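Local structure of peroxisomal catalase (Pichia angusta, 2XQ1) at residues H186-L191 with E479-A484; Y201-G206 with G233-L238; G219-V224 with K417-Y422. The protein probably breaks down the hydrogen peroxide made by peroxisomal oxidases into water and oxygen, working as a heme-containing homotetramer. All blocks are in the same frame, centred on the assembly; numbering follows the deposited sequence.

Interaction 1 of 3, residues H186-L191 with E479-A484; sequences HQVMYL and EYFSKA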
loop_
_atom_site.group_PDB
_atom_site.type_symbol
_atom_site.label_atom_id
_atom_site.label_comp_id
_atom_site.label_asym_id
_atom_site.label_seq_id
_atom_site.Cartn_x
_atom_site.Cartn_y
_atom_site.Cartn_z
ATOM N N HIS O 186 25.933 -19.611 -23.469
ATOM C CA HIS O 186 26.789 -20.135 -22.383
ATOM C C HIS O 186 25.961 -20.637 -21.175
ATOM O O HIS O 186 26.003 -21.822 -20.814
ATOM C CB HIS O 186 27.836 -19.088 -21.944
ATOM C CG HIS O 186 29.041 -19.680 -21.261
ATOM N ND1 HIS O 186 30.160 -18.937 -20.943
ATOM C CD2 HIS O 186 29.300 -20.946 -20.846
ATOM C CE1 HIS O 186 31.050 -19.716 -20.353
ATOM N NE2 HIS O 186 30.553 -20.939 -20.276
ATOM N N GLN O 187 25.173 -19.735 -20.598
ATOM C CA GLN O 187 24.356 -20.052 -19.436
ATOM C C GLN O 187 23.265 -21.046 -19.730
ATOM O O GLN O 187 22.842 -21.723 -18.810
ATOM C CB GLN O 187 23.771 -18.773 -18.829
ATOM C CG GLN O 187 22.805 -18.971 -17.683
ATOM C CD GLN O 187 23.343 -19.813 -16.527
ATOM O OE1 GLN O 187 22.573 -20.502 -15.868
ATOM N NE2 GLN O 187 24.648 -19.735 -16.255
ATOM N N VAL O 188 22.813 -21.141 -20.985
ATOM C CA VAL O 188 21.688 -22.014 -21.310
ATOM C C VAL O 188 22.197 -23.415 -21.368
ATOM O O VAL O 188 21.481 -24.370 -21.042
ATOM C CB VAL O 188 21.025 -21.681 -22.633
ATOM C CG1 VAL O 188 20.033 -22.779 -23.018
ATOM C CG2 VAL O 188 20.291 -20.367 -22.533
ATOM N N MET O 189 23.460 -23.530 -21.747
ATOM C CA MET O 189 24.121 -24.818 -21.727
ATOM C C MET O 189 24.220 -25.380 -20.294
ATOM O O MET O 189 23.973 -26.565 -20.054
ATOM C CB MET O 189 25.476 -24.709 -22.431
ATOM C CG MET O 189 25.347 -24.631 -23.967
ATOM S SD MET O 189 26.933 -24.467 -24.825
ATOM C CE MET O 189 27.546 -26.142 -24.731
ATOM N N TYR O 190 24.561 -24.516 -19.343
ATOM C CA TYR O 190 24.600 -24.922 -17.954
ATOM C C TYR O 190 23.212 -25.392 -17.599
ATOM O O TYR O 190 23.037 -26.484 -17.059
ATOM C CB TYR O 190 24.999 -23.761 -17.045
ATOM C CG TYR O 190 26.481 -23.603 -16.859
ATOM C CD1 TYR O 190 27.272 -23.086 -17.885
ATOM C CD2 TYR O 190 27.104 -23.958 -15.649
ATOM C CE1 TYR O 190 28.668 -22.915 -17.731
ATOM C CE2 TYR O 190 28.506 -23.790 -15.466
ATOM C CZ TYR O 190 29.291 -23.261 -16.527
ATOM O OH TYR O 190 30.674 -23.070 -16.432
ATOM N N LEU O 191 22.223 -24.569 -17.927
ATOM C CA LEU O 191 20.864 -24.804 -17.494
ATOM C C LEU O 191 20.347 -26.170 -17.940
ATOM O O LEU O 191 19.593 -26.832 -17.225
ATOM C CB LEU O 191 19.962 -23.694 -18.016
ATOM C CG LEU O 191 18.469 -23.875 -17.798
ATOM C CD1 LEU O 191 18.161 -23.776 -16.341
ATOM C CD2 LEU O 191 17.777 -22.816 -18.551
ATOM N N GLU O 479 20.056 -24.320 -34.745
ATOM C CA GLU O 479 21.028 -23.332 -35.225
ATOM C C GLU O 479 21.775 -22.748 -34.064
ATOM O O GLU O 479 22.982 -22.518 -34.146
ATOM C CB GLU O 479 20.330 -22.174 -35.935
ATOM C CG GLU O 479 20.589 -22.080 -37.437
ATOM C CD GLU O 479 20.372 -20.651 -38.018
ATOM O OE1 GLU O 479 20.561 -19.645 -37.282
ATOM O OE2 GLU O 479 20.035 -20.544 -39.229
ATOM N N TYR O 480 21.027 -22.517 -32.987
ATOM C CA TYR O 480 21.499 -21.819 -31.794
ATOM C C TYR O 480 22.604 -22.633 -31.085
ATOM O O TYR O 480 23.756 -22.154 -30.926
ATOM C CB TYR O 480 20.279 -21.516 -30.901
ATOM C CG TYR O 480 20.517 -20.991 -29.508
ATOM C CD1 TYR O 480 21.012 -19.703 -29.278
ATOM C CD2 TYR O 480 20.175 -21.756 -28.415
ATOM C CE1 TYR O 480 21.195 -19.209 -27.979
ATOM C CE2 TYR O 480 20.354 -21.272 -27.111
ATOM C CZ TYR O 480 20.864 -20.003 -26.905
ATOM O OH TYR O 480 21.030 -19.571 -25.613
ATOM N N PHE O 481 22.273 -23.873 -30.703
ATOM C CA PHE O 481 23.252 -24.771 -30.087
ATOM C C PHE O 481 24.403 -25.072 -31.019
ATOM O O PHE O 481 25.530 -25.198 -30.583
ATOM C CB PHE O 481 22.584 -26.047 -29.589
ATOM C CG PHE O 481 21.840 -25.852 -28.307
ATOM C CD1 PHE O 481 22.533 -25.816 -27.097
ATOM C CD2 PHE O 481 20.465 -25.658 -28.303
ATOM C CE1 PHE O 481 21.876 -25.616 -25.897
ATOM C CE2 PHE O 481 19.785 -25.454 -27.108
ATOM C CZ PHE O 481 20.490 -25.432 -25.897
ATOM N N SER O 482 24.113 -25.150 -32.309
ATOM C CA SER O 482 25.144 -25.371 -33.315
ATOM C C SER O 482 26.148 -24.206 -33.442
ATOM O O SER O 482 27.184 -24.328 -34.109
ATOM C CB SER O 482 24.500 -25.719 -34.663
ATOM O OG SER O 482 24.075 -27.077 -34.682
ATOM N N LYS O 483 25.843 -23.083 -32.788
ATOM C CA LYS O 483 26.769 -21.970 -32.742
ATOM C C LYS O 483 27.907 -22.255 -31.784
ATOM O O LYS O 483 28.951 -21.636 -31.867
ATOM C CB LYS O 483 26.064 -20.670 -32.363
ATOM C CG LYS O 483 25.185 -20.106 -33.462
ATOM C CD LYS O 483 24.497 -18.813 -33.029
ATOM C CE LYS O 483 23.578 -18.279 -34.123
ATOM N NZ LYS O 483 22.861 -17.047 -33.730
ATOM N N ALA O 484 27.718 -23.203 -30.880
ATOM C CA ALA O 484 28.788 -23.586 -29.961
ATOM C C ALA O 484 29.629 -24.680 -30.570
ATOM O O ALA O 484 30.850 -24.573 -30.652
ATOM C CB ALA O 484 28.212 -24.055 -28.641
#
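In Val-188 CG1 is anti to the backbone N (chi1 170°), which leaves CG2, beside that N, to meet Tyr-480 OH. In Tyr-480 CG is likewise anti to the backbone N (chi1 171°); the phenol end comes nearer to 186-191 than its CB bond direction suggests, and the same holds for the ring of Phe-481.

The two methyls of the valine have different partners. CG2 approaches the phenol oxygen, Val-188 CG2 to Tyr-480 OH being 3.3 Å. CG1 reaches the far corner of the other ring, Val-188 CG1 to Phe-481 CZ being 3.9 Å, and also lies at the edge of the Tyr-480 ring, near its plane. Met-189 runs past Phe-481 in the opposite direction, its CG near the ring plane at the edge, 4.1 Å from Phe-481 CE1. Its sulfur then arrives at a methyl group, with Met-189 SD and Ala-484 CB 4.0 Å apart. The two aromatic neighbours also touch, since Tyr-480 CD2 lies 3.8 Å above the plane of the Phe-481 ring, offset toward the rim.

Every touching residue is buried, and the contacts between the segments are apolar apart from the tyrosine oxygen. That oxygen is satisfied by a hydrogen bond to Ser-184 OG, just ahead of 186-191.

Here helix 185-192 of the catalase family region packs against helix 471-481 and the residues that follow it, which belong to the catalase-related immune-responsive region in the helical C-terminal part of the chain. Helix 171-180 adds Leu-178 beside Val-188 and Tyr-480 and Trp-175 beside Phe-481, while helix 439-447 brings Pro-441 and Phe-444 against Met-189.

Interaction 2 of 3, residues Y201-G206 with G233-L238; sequences YRTMNG and GVHNLL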
loop_
_atom_site.group_PDB
_atom_site.type_symbol
_atom_site.label_atom_id
_atom_site.label_comp_id
_atom_site.label_asym_id
_atom_site.label_seq_id
_atom_site.Cartn_x
_atom_site.Cartn_y
_atom_site.Cartn_z
ATOM N N TYR O 201 20.234 -27.888 -1.941
ATOM C CA TYR O 201 21.030 -26.678 -1.784
ATOM C C TYR O 201 22.401 -26.945 -1.137
ATOM O O TYR O 201 23.332 -26.156 -1.291
ATOM C CB TYR O 201 20.297 -25.672 -0.911
ATOM C CG TYR O 201 18.992 -25.211 -1.438
ATOM C CD1 TYR O 201 18.873 -24.705 -2.712
ATOM C CD2 TYR O 201 17.861 -25.252 -0.638
ATOM C CE1 TYR O 201 17.641 -24.265 -3.185
ATOM C CE2 TYR O 201 16.623 -24.806 -1.096
ATOM C CZ TYR O 201 16.520 -24.318 -2.365
ATOM O OH TYR O 201 15.286 -23.893 -2.805
ATOM N N ARG O 202 22.518 -28.031 -0.372
ATOM C CA ARG O 202 23.768 -28.317 0.333
ATOM C C ARG O 202 24.858 -28.683 -0.665
ATOM O O ARG O 202 26.027 -28.511 -0.378
ATOM C CB ARG O 202 23.566 -29.427 1.355
ATOM C CG ARG O 202 22.972 -28.935 2.636
ATOM C CD ARG O 202 21.923 -29.903 3.170
ATOM N NE ARG O 202 22.510 -31.107 3.743
ATOM C CZ ARG O 202 22.377 -32.328 3.237
ATOM N NH1 ARG O 202 21.670 -32.547 2.133
ATOM N NH2 ARG O 202 22.951 -33.342 3.853
ATOM N N THR O 203 24.452 -29.158 -1.841
ATOM C CA THR O 203 25.374 -29.680 -2.836
ATOM C C THR O 203 25.497 -28.807 -4.109
ATOM O O THR O 203 25.555 -29.324 -5.250
ATOM C CB THR O 203 25.018 -31.134 -3.225
ATOM O OG1 THR O 203 23.742 -31.164 -3.871
ATOM C CG2 THR O 203 25.005 -32.032 -2.000
ATOM N N MET O 204 25.558 -27.492 -3.902
ATOM C CA MET O 204 25.808 -26.546 -4.982
ATOM C C MET O 204 26.814 -25.477 -4.574
ATOM O O MET O 204 26.959 -25.172 -3.396
ATOM C CB MET O 204 24.506 -25.900 -5.448
ATOM C CG MET O 204 23.602 -25.459 -4.331
ATOM S SD MET O 204 22.234 -24.464 -4.922
ATOM C CE MET O 204 22.785 -22.812 -4.479
ATOM N N ASN O 205 27.510 -24.915 -5.556
ATOM C CA ASN O 205 28.441 -23.837 -5.293
ATOM C C ASN O 205 27.818 -22.453 -5.460
ATOM O O ASN O 205 26.772 -22.300 -6.068
ATOM C CB ASN O 205 29.637 -23.948 -6.217
ATOM C CG ASN O 205 30.520 -25.159 -5.920
ATOM O OD1 ASN O 205 30.537 -25.712 -4.811
ATOM N ND2 ASN O 205 31.273 -25.572 -6.941
ATOM N N GLY O 206 28.454 -21.437 -4.903
ATOM C CA GLY O 206 27.980 -20.082 -5.096
ATOM C C GLY O 206 29.054 -19.300 -5.794
ATOM O O GLY O 206 30.243 -19.476 -5.492
ATOM N N GLY O 233 30.384 -31.309 -1.644
ATOM C CA GLY O 233 30.546 -31.593 -3.076
ATOM C C GLY O 233 29.369 -31.214 -3.978
ATOM O O GLY O 233 28.257 -30.999 -3.505
ATOM N N VAL O 234 29.607 -31.151 -5.288
ATOM C CA VAL O 234 28.569 -30.789 -6.272
ATOM C C VAL O 234 27.835 -32.019 -6.824
ATOM O O VAL O 234 28.389 -32.797 -7.606
ATOM C CB VAL O 234 29.161 -29.984 -7.458
ATOM C CG1 VAL O 234 28.063 -29.554 -8.439
ATOM C CG2 VAL O 234 29.943 -28.774 -6.964
ATOM N N HIS O 235 26.581 -32.189 -6.422
ATOM C CA HIS O 235 25.827 -33.346 -6.873
ATOM C C HIS O 235 24.550 -32.938 -7.571
ATOM O O HIS O 235 23.792 -32.125 -7.042
ATOM C CB HIS O 235 25.541 -34.286 -5.704
ATOM C CG HIS O 235 26.782 -34.844 -5.090
ATOM N ND1 HIS O 235 27.452 -35.926 -5.626
ATOM C CD2 HIS O 235 27.502 -34.453 -4.009
ATOM C CE1 HIS O 235 28.521 -36.195 -4.886
ATOM N NE2 HIS O 235 28.575 -35.313 -3.899
ATOM N N ASN O 236 24.314 -33.518 -8.746
ATOM C CA ASN O 236 23.140 -33.193 -9.553
ATOM C C ASN O 236 22.157 -34.339 -9.764
ATOM O O ASN O 236 22.502 -35.495 -9.564
ATOM C CB ASN O 236 23.602 -32.629 -10.877
ATOM C CG ASN O 236 24.367 -31.352 -10.699
ATOM O OD1 ASN O 236 24.106 -30.595 -9.764
ATOM N ND2 ASN O 236 25.317 -31.096 -11.580
ATOM N N LEU O 237 20.925 -34.007 -10.136
ATOM C CA LEU O 237 19.912 -35.008 -10.432
ATOM C C LEU O 237 19.752 -35.151 -11.935
ATOM O O LEU O 237 20.072 -34.229 -12.673
ATOM C CB LEU O 237 18.581 -34.573 -9.847
ATOM C CG LEU O 237 18.394 -34.543 -8.340
ATOM C CD1 LEU O 237 16.994 -34.006 -8.054
ATOM C CD2 LEU O 237 18.571 -35.943 -7.768
ATOM N N LEU O 238 19.248 -36.284 -12.409
ATOM C CA LEU O 238 18.872 -36.365 -13.819
ATOM C C LEU O 238 17.432 -35.879 -13.998
ATOM O O LEU O 238 16.662 -35.855 -13.050
ATOM C CB LEU O 238 19.021 -37.791 -14.354
ATOM C CG LEU O 238 20.374 -38.515 -14.330
ATOM C CD1 LEU O 238 20.255 -39.937 -14.895
ATOM C CD2 LEU O 238 21.422 -37.736 -15.075
#
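Thr-203 sits against the backbone of 233-235, and this is where the contact is tight; the side chains of Val-234 and His-235 form its outer, exposed part. The CA atoms that come nearest are those of Thr-203 and Val-234, 4.8 Å apart. Here the carbonyl of Thr-203 accepts a hydrogen bond from the amide of His-235, with His-235 N to Thr-203 O at 3.3 Å. The N-H...O angle is 152°, and the donor is tilted 19° from the carbonyl plane. The same oxygen also receives a CA-H...O contact, Val-234 CA lying 3.5 Å from Thr-203 O.

The threonine side chain lies over the peptides of the other segment. Its OG1, between the backbone N and the carbonyl carbon (chi1 65°), is 3.3 Å from His-235 O in a weak bond, not settled because its proton has another acceptor within reach. Thr-203 CB is 3.3 Å from Gly-233 O, and CG2 meets the imidazole at its edge, 4.0 Å from His-235 CD2. Met-204, buried, points away from 233-238 and packs on Arg-122 and Phe-124 of strand 122-130.

The outer side is looser. Val-234 crosses Asn-205 at about a right angle, and Val-234 CG2 touches the amide at Asn-205 ND2, 3.5 Å away. The amide has its own partners: OD1 accepts from the backbone N of Ala-230, and ND2 bonds to Tyr-207 OH.

The contact joins a type I beta turn, Tyr-201 to Met-204, to the loop before helix 239-248. Its chemistry implies a join made mainly through the main chain: one amide-carbonyl bond and a CA-H...O contact share an acceptor, a weak hydroxyl bond may add to them, and the other side chains pack around it.

Interaction 3 of 3, residues G219-V224 with K417-Y422; sequences GEWVYV and KPDEKY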
loop_
_atom_site.group_PDB
_atom_site.type_symbol
_atom_site.label_atom_id
_atom_site.label_comp_id
_atom_site.label_asym_id
_atom_site.label_seq_id
_atom_site.Cartn_x
_atom_site.Cartn_y
_atom_site.Cartn_z
ATOM N N GLY O 219 44.468 1.886 -0.300
ATOM C CA GLY O 219 43.643 2.392 -1.396
ATOM C C GLY O 219 43.891 1.692 -2.722
ATOM O O GLY O 219 43.390 2.137 -3.760
ATOM N N GLU O 220 44.663 0.604 -2.682
ATOM C CA GLU O 220 44.958 -0.209 -3.866
ATOM C C GLU O 220 43.857 -1.229 -4.085
ATOM O O GLU O 220 43.502 -1.995 -3.179
ATOM C CB GLU O 220 46.309 -0.921 -3.728
ATOM C CG GLU O 220 47.522 0.015 -3.748
ATOM C CD GLU O 220 48.810 -0.595 -3.142
ATOM O OE1 GLU O 220 48.771 -1.707 -2.557
ATOM O OE2 GLU O 220 49.876 0.065 -3.248
ATOM N N TRP O 221 43.319 -1.235 -5.300
ATOM C CA TRP O 221 42.148 -2.051 -5.631
ATOM C C TRP O 221 42.455 -3.033 -6.712
ATOM O O TRP O 221 43.247 -2.766 -7.611
ATOM C CB TRP O 221 40.965 -1.187 -6.083
ATOM C CG TRP O 221 41.228 -0.411 -7.343
ATOM C CD1 TRP O 221 41.672 0.870 -7.415
ATOM C CD2 TRP O 221 41.077 -0.862 -8.698
ATOM N NE1 TRP O 221 41.804 1.251 -8.724
ATOM C CE2 TRP O 221 41.441 0.207 -9.530
ATOM C CE3 TRP O 221 40.658 -2.058 -9.287
ATOM C CZ2 TRP O 221 41.402 0.120 -10.916
ATOM C CZ3 TRP O 221 40.625 -2.148 -10.681
ATOM C CH2 TRP O 221 40.994 -1.068 -11.475
ATOM N N VAL O 222 41.762 -4.155 -6.642
ATOM C CA VAL O 222 41.962 -5.235 -7.567
ATOM C C VAL O 222 40.574 -5.755 -7.914
ATOM O O VAL O 222 39.665 -5.677 -7.096
ATOM C CB VAL O 222 42.846 -6.277 -6.886
ATOM C CG1 VAL O 222 42.022 -7.394 -6.286
ATOM C CG2 VAL O 222 43.879 -6.804 -7.852
ATOM N N TYR O 223 40.392 -6.211 -9.144
ATOM C CA TYR O 223 39.119 -6.807 -9.554
ATOM C C TYR O 223 39.001 -8.207 -8.940
ATOM O O TYR O 223 39.980 -8.944 -8.933
ATOM C CB TYR O 223 39.005 -6.928 -11.086
ATOM C CG TYR O 223 38.845 -5.644 -11.871
ATOM C CD1 TYR O 223 37.758 -4.801 -11.683
ATOM C CD2 TYR O 223 39.762 -5.303 -12.840
ATOM C CE1 TYR O 223 37.619 -3.629 -12.432
ATOM C CE2 TYR O 223 39.636 -4.141 -13.588
ATOM C CZ TYR O 223 38.572 -3.311 -13.386
ATOM O OH TYR O 223 38.476 -2.160 -14.142
ATOM N N VAL O 224 37.816 -8.573 -8.435
ATOM C CA VAL O 224 37.609 -9.908 -7.858
ATOM C C VAL O 224 36.402 -10.667 -8.390
ATOM O O VAL O 224 35.461 -10.086 -8.910
ATOM C CB VAL O 224 37.497 -9.909 -6.320
ATOM C CG1 VAL O 224 38.536 -9.022 -5.696
ATOM C CG2 VAL O 224 36.150 -9.453 -5.911
ATOM N N LYS O 417 44.506 6.636 -4.781
ATOM C CA LYS O 417 45.405 6.067 -5.794
ATOM C C LYS O 417 44.738 6.102 -7.186
ATOM O O LYS O 417 43.546 6.422 -7.286
ATOM C CB LYS O 417 45.827 4.649 -5.401
ATOM C CG LYS O 417 47.013 4.641 -4.449
ATOM C CD LYS O 417 48.075 3.601 -4.855
ATOM C CE LYS O 417 49.459 3.950 -4.300
ATOM N NZ LYS O 417 49.342 4.508 -2.919
ATOM N N PRO O 418 45.502 5.801 -8.269
ATOM C CA PRO O 418 44.839 5.779 -9.594
ATOM C C PRO O 418 43.664 4.788 -9.659
ATOM O O PRO O 418 43.809 3.624 -9.262
ATOM C CB PRO O 418 45.970 5.349 -10.566
ATOM C CG PRO O 418 47.018 4.702 -9.690
ATOM C CD PRO O 418 46.943 5.480 -8.379
ATOM N N ASP O 419 42.516 5.272 -10.137
ATOM C CA ASP O 419 41.354 4.436 -10.382
ATOM C C ASP O 419 41.086 4.314 -11.889
ATOM O O ASP O 419 41.969 4.562 -12.714
ATOM C CB ASP O 419 40.137 5.018 -9.657
ATOM C CG ASP O 419 39.369 3.971 -8.858
ATOM O OD1 ASP O 419 38.999 2.907 -9.418
ATOM O OD2 ASP O 419 39.137 4.228 -7.649
ATOM N N GLU O 420 39.866 3.920 -12.243
ATOM C CA GLU O 420 39.468 3.802 -13.638
ATOM C C GLU O 420 39.323 5.202 -14.232
ATOM O O GLU O 420 38.940 6.133 -13.520
ATOM C CB GLU O 420 38.157 3.013 -13.737
ATOM C CG GLU O 420 38.310 1.505 -13.526
ATOM C CD GLU O 420 36.996 0.814 -13.197
ATOM O OE1 GLU O 420 36.131 1.436 -12.539
ATOM O OE2 GLU O 420 36.825 -0.359 -13.586
ATOM N N LYS O 421 39.651 5.360 -15.514
ATOM C CA LYS O 421 39.518 6.673 -16.169
ATOM C C LYS O 421 38.548 6.669 -17.356
ATOM O O LYS O 421 38.504 5.708 -18.127
ATOM C CB LYS O 421 40.883 7.241 -16.594
ATOM C CG LYS O 421 42.050 6.877 -15.679
ATOM C CD LYS O 421 42.616 8.110 -14.925
ATOM C CE LYS O 421 43.864 7.721 -14.094
ATOM N NZ LYS O 421 44.119 8.600 -12.900
ATOM N N TYR O 422 37.797 7.758 -17.502
ATOM C CA TYR O 422 36.725 7.830 -18.466
ATOM C C TYR O 422 36.941 8.954 -19.496
ATOM O O TYR O 422 37.480 10.010 -19.153
ATOM C CB TYR O 422 35.404 8.017 -17.727
ATOM C CG TYR O 422 35.105 6.938 -16.712
ATOM C CD1 TYR O 422 34.426 5.780 -17.079
ATOM C CD2 TYR O 422 35.493 7.074 -15.386
ATOM C CE1 TYR O 422 34.140 4.786 -16.149
ATOM C CE2 TYR O 422 35.221 6.081 -14.455
ATOM C CZ TYR O 422 34.545 4.941 -14.847
ATOM O OH TYR O 422 34.269 3.960 -13.940
#
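Trp-221 and residues 418-420 make the centre of this contact, and the indole can be followed outward from its CB, which points toward 417-422. Its CG lies between the backbone N and the carbonyl carbon (chi1 63°). Beyond it, CD1 is 3.9 Å from Pro-418 O. Next, NE1 donates a hydrogen bond to that oxygen: Trp-221 NE1 to Pro-418 O is 3.2 Å, in the carbonyl plane and on a lone pair, with an N-H...O angle of 148°. Asp-419 OD1 lies above the plane of the ring, offset toward its rim, 3.6 Å from Trp-221 CE2, the carboxylate turned only 17° from the ring plane; its angle to NE1 is too poor for a hydrogen bond. At the far end of the ring, Trp-221 CH2 reaches Glu-420 CG at 4.2 Å, and CZ3 lies over the centre of the Tyr-223 ring. An alanine in place of Trp-221 would probably leave Pro-418 O without its indole donor and open a gap between Asp-419, Glu-420 and the ring of Tyr-223.

Tyr-223 and Glu-420 reach toward each other tip to tip, and the phenol donates to the carboxylate on its anti side, from Tyr-223 OH to Glu-420 OE2. Lys-213 forms salt bridges with both Asp-419 OD1 and Glu-420 OE1, and a cation-pi contact with Trp-221, so its charge would partly balance those of the two acids. At the outer end, Glu-220 and Lys-417 lie side by side, pointing the same way, with Glu-220 CG 3.8 Å from Lys-417 CD.

The arrangement attaches an irregular segment to strand 221-230 of the antiparallel beta-barrel at the core of the catalase fold. At the end of 417-422, Tyr-422 pairs in an antiparallel ladder with a strand of a second subunit, so the contact lies between the barrel strand and a residue that enters the tetramer interface.

The three contacts are separate sites with no atoms in common: interactions 1 and 2 have centres 21 Å apart and nearest atoms about 8 Å apart, while interaction 3 lies with its centre 34 and 35 Å from theirs. Along the chain, interaction 1 spans both others, and the segments of interactions 2 and 3 alternate, the order being 201-206, 219-224, 233-238, 417-422. Interaction 2 is the one near the heme: the side chain of Met-204 is about 9 Å from it and about 8 Å from that of Asn-140, a predicted active-site residue. The side chain of Val-188 in interaction 1 is about 14 Å from a bound heme, and interaction 3 lies toward the subunit interfaces.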